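Local coordinates for aac(6')-Ii (Enterococcus faecium, PDB 1N71), which probably transfers an acetyl group from acetyl-coenzyme A to the 6'-amino group of aminoglycoside antibiotics, giving resistance to them, at residues L120-T129 and V157-P167. Numbering follows the deposited sequence.
Sequences LSQTDLYEHT and VLPNANGWDKP. Unlike the reference sequence in segment 120-129: Glu127 (reference Val).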
loop_
_atom_site.group_PDB
_atom_site.type_symbol
_atom_site.label_atom_id
_atom_site.label_comp_id
_atom_site.label_asym_id
_atom_site.label_seq_id
_atom_site.Cartn_x
_atom_site.Cartn_y
_atom_site.Cartn_z
ATOM N N LEU A 120 -15.800 2.649 11.542
ATOM C CA LEU A 120 -15.109 3.406 10.499
ATOM C C LEU A 120 -15.794 3.279 9.144
ATOM O O LEU A 120 -15.485 4.023 8.216
ATOM C CB LEU A 120 -13.642 2.976 10.381
ATOM C CG LEU A 120 -12.733 3.277 11.578
ATOM C CD1 LEU A 120 -11.287 3.016 11.179
ATOM C CD2 LEU A 120 -12.896 4.732 12.015
ATOM N N SER A 121 -16.712 2.327 9.024
ATOM C CA SER A 121 -17.447 2.156 7.777
ATOM C C SER A 121 -18.803 2.856 7.927
ATOM O O SER A 121 -19.217 3.193 9.039
ATOM C CB SER A 121 -17.648 0.667 7.469
ATOM O OG SER A 121 -18.289 -0.004 8.538
ATOM N N GLN A 122 -19.488 3.074 6.811
ATOM C CA GLN A 122 -20.786 3.737 6.828
ATOM C C GLN A 122 -20.730 5.106 7.489
ATOM O O GLN A 122 -21.563 5.445 8.336
ATOM C CB GLN A 122 -21.831 2.848 7.513
ATOM C CG GLN A 122 -22.474 1.853 6.548
ATOM C CD GLN A 122 -23.458 0.915 7.215
ATOM O OE1 GLN A 122 -24.287 1.334 8.023
ATOM N NE2 GLN A 122 -23.380 -0.365 6.866
ATOM N N THR A 123 -19.733 5.885 7.086
ATOM C CA THR A 123 -19.529 7.239 7.588
ATOM C C THR A 123 -18.537 7.927 6.664
ATOM O O THR A 123 -17.692 7.268 6.060
ATOM C CB THR A 123 -18.958 7.240 9.015
ATOM O OG1 THR A 123 -18.811 8.596 9.464
ATOM C CG2 THR A 123 -17.592 6.547 9.049
ATOM N N ASP A 124 -18.642 9.246 6.537
ATOM C CA ASP A 124 -17.719 9.982 5.675
ATOM C C ASP A 124 -16.402 10.120 6.424
ATOM O O ASP A 124 -16.298 10.908 7.369
ATOM C CB ASP A 124 -18.264 11.374 5.346
ATOM C CG ASP A 124 -17.455 12.069 4.268
ATOM O OD1 ASP A 124 -16.256 11.748 4.132
ATOM O OD2 ASP A 124 -18.010 12.940 3.563
ATOM N N LEU A 125 -15.394 9.367 5.995
ATOM C CA LEU A 125 -14.098 9.387 6.660
ATOM C C LEU A 125 -13.250 10.634 6.472
ATOM O O LEU A 125 -12.212 10.771 7.119
ATOM C CB LEU A 125 -13.288 8.147 6.271
ATOM C CG LEU A 125 -13.720 6.890 7.026
ATOM C CD1 LEU A 125 -12.875 5.703 6.581
ATOM C CD2 LEU A 125 -13.560 7.120 8.531
ATOM N N TYR A 126 -13.668 11.536 5.589
ATOM C CA TYR A 126 -12.916 12.771 5.401
ATOM C C TYR A 126 -13.289 13.755 6.510
ATOM O O TYR A 126 -12.588 14.746 6.743
ATOM C CB TYR A 126 -13.205 13.377 4.022
ATOM C CG TYR A 126 -12.563 12.597 2.893
ATOM C CD1 TYR A 126 -11.174 12.573 2.740
ATOM C CD2 TYR A 126 -13.334 11.841 2.011
ATOM C CE1 TYR A 126 -10.568 11.815 1.740
ATOM C CE2 TYR A 126 -12.737 11.075 1.003
ATOM C CZ TYR A 126 -11.350 11.068 0.876
ATOM O OH TYR A 126 -10.749 10.312 -0.110
ATOM N N GLU A 127 -14.383 13.453 7.206
ATOM C CA GLU A 127 -14.874 14.284 8.303
ATOM C C GLU A 127 -14.445 13.727 9.651
ATOM O O GLU A 127 -14.837 12.623 10.014
ATOM C CB GLU A 127 -16.404 14.355 8.263
ATOM C CG GLU A 127 -16.952 14.926 6.974
ATOM C CD GLU A 127 -16.292 16.243 6.622
ATOM O OE1 GLU A 127 -16.298 17.152 7.477
ATOM O OE2 GLU A 127 -15.764 16.367 5.496
ATOM N N HIS A 128 -13.650 14.494 10.395
ATOM C CA HIS A 128 -13.182 14.059 11.711
ATOM C C HIS A 128 -12.460 12.722 11.570
ATOM O O HIS A 128 -12.585 11.827 12.409
ATOM C CB HIS A 128 -14.363 13.912 12.675
ATOM C CG HIS A 128 -15.186 15.155 12.821
ATOM N ND1 HIS A 128 -14.663 16.348 13.271
ATOM C CD2 HIS A 128 -16.498 15.389 12.577
ATOM C CE1 HIS A 128 -15.614 17.264 13.298
ATOM N NE2 HIS A 128 -16.738 16.708 12.883
ATOM N N THR A 129 -11.704 12.612 10.486
ATOM C CA THR A 129 -10.941 11.420 10.155
ATOM C C THR A 129 -10.275 10.740 11.346
ATOM O O THR A 129 -10.616 9.614 11.706
ATOM C CB THR A 129 -9.847 11.759 9.122
ATOM O OG1 THR A 129 -10.443 12.429 8.006
ATOM C CG2 THR A 129 -9.156 10.494 8.635
ATOM N N VAL A 157 -6.432 5.425 7.207
ATOM C CA VAL A 157 -7.616 4.857 6.582
ATOM C C VAL A 157 -7.674 5.317 5.133
ATOM O O VAL A 157 -7.152 6.371 4.783
ATOM C CB VAL A 157 -8.936 5.302 7.280
ATOM C CG1 VAL A 157 -9.012 4.714 8.686
ATOM C CG2 VAL A 157 -9.027 6.831 7.317
ATOM N N LEU A 158 -8.298 4.504 4.293
ATOM C CA LEU A 158 -8.452 4.829 2.884
ATOM C C LEU A 158 -9.953 4.951 2.647
ATOM O O LEU A 158 -10.645 3.957 2.422
ATOM C CB LEU A 158 -7.862 3.722 2.017
ATOM C CG LEU A 158 -7.940 3.946 0.506
ATOM C CD1 LEU A 158 -7.522 5.373 0.160
ATOM C CD2 LEU A 158 -7.053 2.926 -0.191
ATOM N N PRO A 159 -10.476 6.181 2.697
ATOM C CA PRO A 159 -11.910 6.408 2.495
ATOM C C PRO A 159 -12.481 5.886 1.175
ATOM O O PRO A 159 -11.905 6.095 0.107
ATOM C CB PRO A 159 -12.042 7.930 2.617
ATOM C CG PRO A 159 -10.897 8.300 3.538
ATOM C CD PRO A 159 -9.777 7.449 2.970
ATOM N N ASN A 160 -13.614 5.194 1.269
ATOM C CA ASN A 160 -14.313 4.664 0.100
ATOM C C ASN A 160 -13.481 3.759 -0.810
ATOM O O ASN A 160 -13.763 3.649 -2.001
ATOM C CB ASN A 160 -14.854 5.834 -0.723
ATOM C CG ASN A 160 -15.541 6.874 0.137
ATOM O OD1 ASN A 160 -16.474 6.562 0.875
ATOM N ND2 ASN A 160 -15.086 8.120 0.045
ATOM N N ALA A 161 -12.474 3.101 -0.245
ATOM C CA ALA A 161 -11.588 2.241 -1.025
ATOM C C ALA A 161 -12.286 1.169 -1.855
ATOM O O ALA A 161 -12.019 1.022 -3.049
ATOM C CB ALA A 161 -10.562 1.582 -0.097
ATOM N N ASN A 162 -13.174 0.423 -1.208
ATOM C CA ASN A 162 -13.898 -0.672 -1.840
ATOM C C ASN A 162 -15.312 -0.261 -2.232
ATOM O O ASN A 162 -16.172 -1.109 -2.449
ATOM C CB ASN A 162 -13.965 -1.842 -0.860
ATOM C CG ASN A 162 -12.604 -2.219 -0.311
ATOM O OD1 ASN A 162 -11.837 -2.924 -0.963
ATOM N ND2 ASN A 162 -12.288 -1.731 0.886
ATOM N N GLY A 163 -15.543 1.042 -2.328
ATOM C CA GLY A 163 -16.867 1.540 -2.656
ATOM C C GLY A 163 -17.263 2.530 -1.578
ATOM O O GLY A 163 -16.576 2.649 -0.567
ATOM N N TRP A 164 -18.369 3.241 -1.766
ATOM C CA TRP A 164 -18.777 4.218 -0.766
ATOM C C TRP A 164 -18.868 3.655 0.651
ATOM O O TRP A 164 -19.530 2.651 0.895
ATOM C CB TRP A 164 -20.109 4.856 -1.158
ATOM C CG TRP A 164 -20.010 5.658 -2.419
ATOM C CD1 TRP A 164 -20.484 5.317 -3.653
ATOM C CD2 TRP A 164 -19.364 6.927 -2.572
ATOM N NE1 TRP A 164 -20.173 6.299 -4.568
ATOM C CE2 TRP A 164 -19.484 7.297 -3.929
ATOM C CE3 TRP A 164 -18.691 7.788 -1.693
ATOM C CZ2 TRP A 164 -18.958 8.492 -4.429
ATOM C CZ3 TRP A 164 -18.168 8.978 -2.193
ATOM C CH2 TRP A 164 -18.306 9.316 -3.549
ATOM N N ASP A 165 -18.178 4.325 1.569
ATOM C CA ASP A 165 -18.145 3.977 2.984
ATOM C C ASP A 165 -17.731 2.550 3.325
ATOM O O ASP A 165 -18.206 1.972 4.302
ATOM C CB ASP A 165 -19.491 4.318 3.627
ATOM C CG ASP A 165 -19.889 5.764 3.391
ATOM O OD1 ASP A 165 -18.987 6.631 3.306
ATOM O OD2 ASP A 165 -21.101 6.040 3.295
ATOM N N LYS A 166 -16.830 2.002 2.512
ATOM C CA LYS A 166 -16.275 0.660 2.696
ATOM C C LYS A 166 -14.772 0.889 2.578
ATOM O O LYS A 166 -14.139 0.543 1.579
ATOM C CB LYS A 166 -16.768 -0.276 1.596
ATOM C CG LYS A 166 -18.274 -0.506 1.641
ATOM C CD LYS A 166 -18.735 -1.455 0.549
ATOM C CE LYS A 166 -20.225 -1.729 0.673
ATOM N NZ LYS A 166 -20.705 -2.674 -0.375
ATOM N N PRO A 167 -14.181 1.483 3.620
ATOM C CA PRO A 167 -12.758 1.805 3.683
ATOM C C PRO A 167 -11.797 0.664 3.953
ATOM O O PRO A 167 -12.197 -0.446 4.299
ATOM C CB PRO A 167 -12.711 2.819 4.809
ATOM C CG PRO A 167 -13.650 2.172 5.806
ATOM C CD PRO A 167 -14.830 1.745 4.921
HETATM O O HOH W 1 -16.447 10.372 1.429
HETATM O O HOH W 2 -16.138 7.734 3.501
#
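Val157 meets Leu120, Leu125 and Thr129 where the loop 120-129 packs on the end of strand 153-158 in this GNAT-fold acetyltransferase. Within this chain that strand is the outermost on its side of the mixed sheet, and Val157 is backbone-bonded to the second subunit. Turns lead on to strand 168-174. The loop itself runs from strand 106-112 toward helix 129-134. Val157 spreads its two methyls between different partners. Val157 CG1 lies 3.8 Å from Leu120 CD1, and CG2 meets the methyl of Thr129, while CB faces Leu125 CD1. Pro159 fits between Leu125 and Tyr126. Pro159 CG lies 3.6 Å from Leu125 CB. Pro159 CB sits over one face of the Tyr126 ring, 4.0 Å from the centroid, in a CH-pi contact. With CG of Tyr126 anti to its carbonyl carbon (chi1 -73°), the far end of the ring comes close to Pro159. Its hydroxyl goes on to Thr174 of the second subunit, so this contact borders the dimer interface.

Asn160 uses both ends of its amide. ND2 donates to a water that makes a weak bond to Asp124 OD1. OD1 accepts the backbone N-H of Asp165, in the carbonyl plane and on a lone pair. A second water accepts from Leu125 N and can donate to Asn160 OD1. Asp165 O then receives the N-H of Gln122 N at 3.0 Å, nearly straight at 172°. Asp165 OD1 comes within 3.1 Å of Thr123 O, but both are acceptors and do not bond. Asp165 OD2 forms a salt bridge with Arg178 of the second subunit. Pro167 closes the contact, crossing Leu125 at about a right angle. CD lies against Ser121 and CG near Leu120 O, while Pro167 CB is tight against Leu125 CD1 at 3.4 Å.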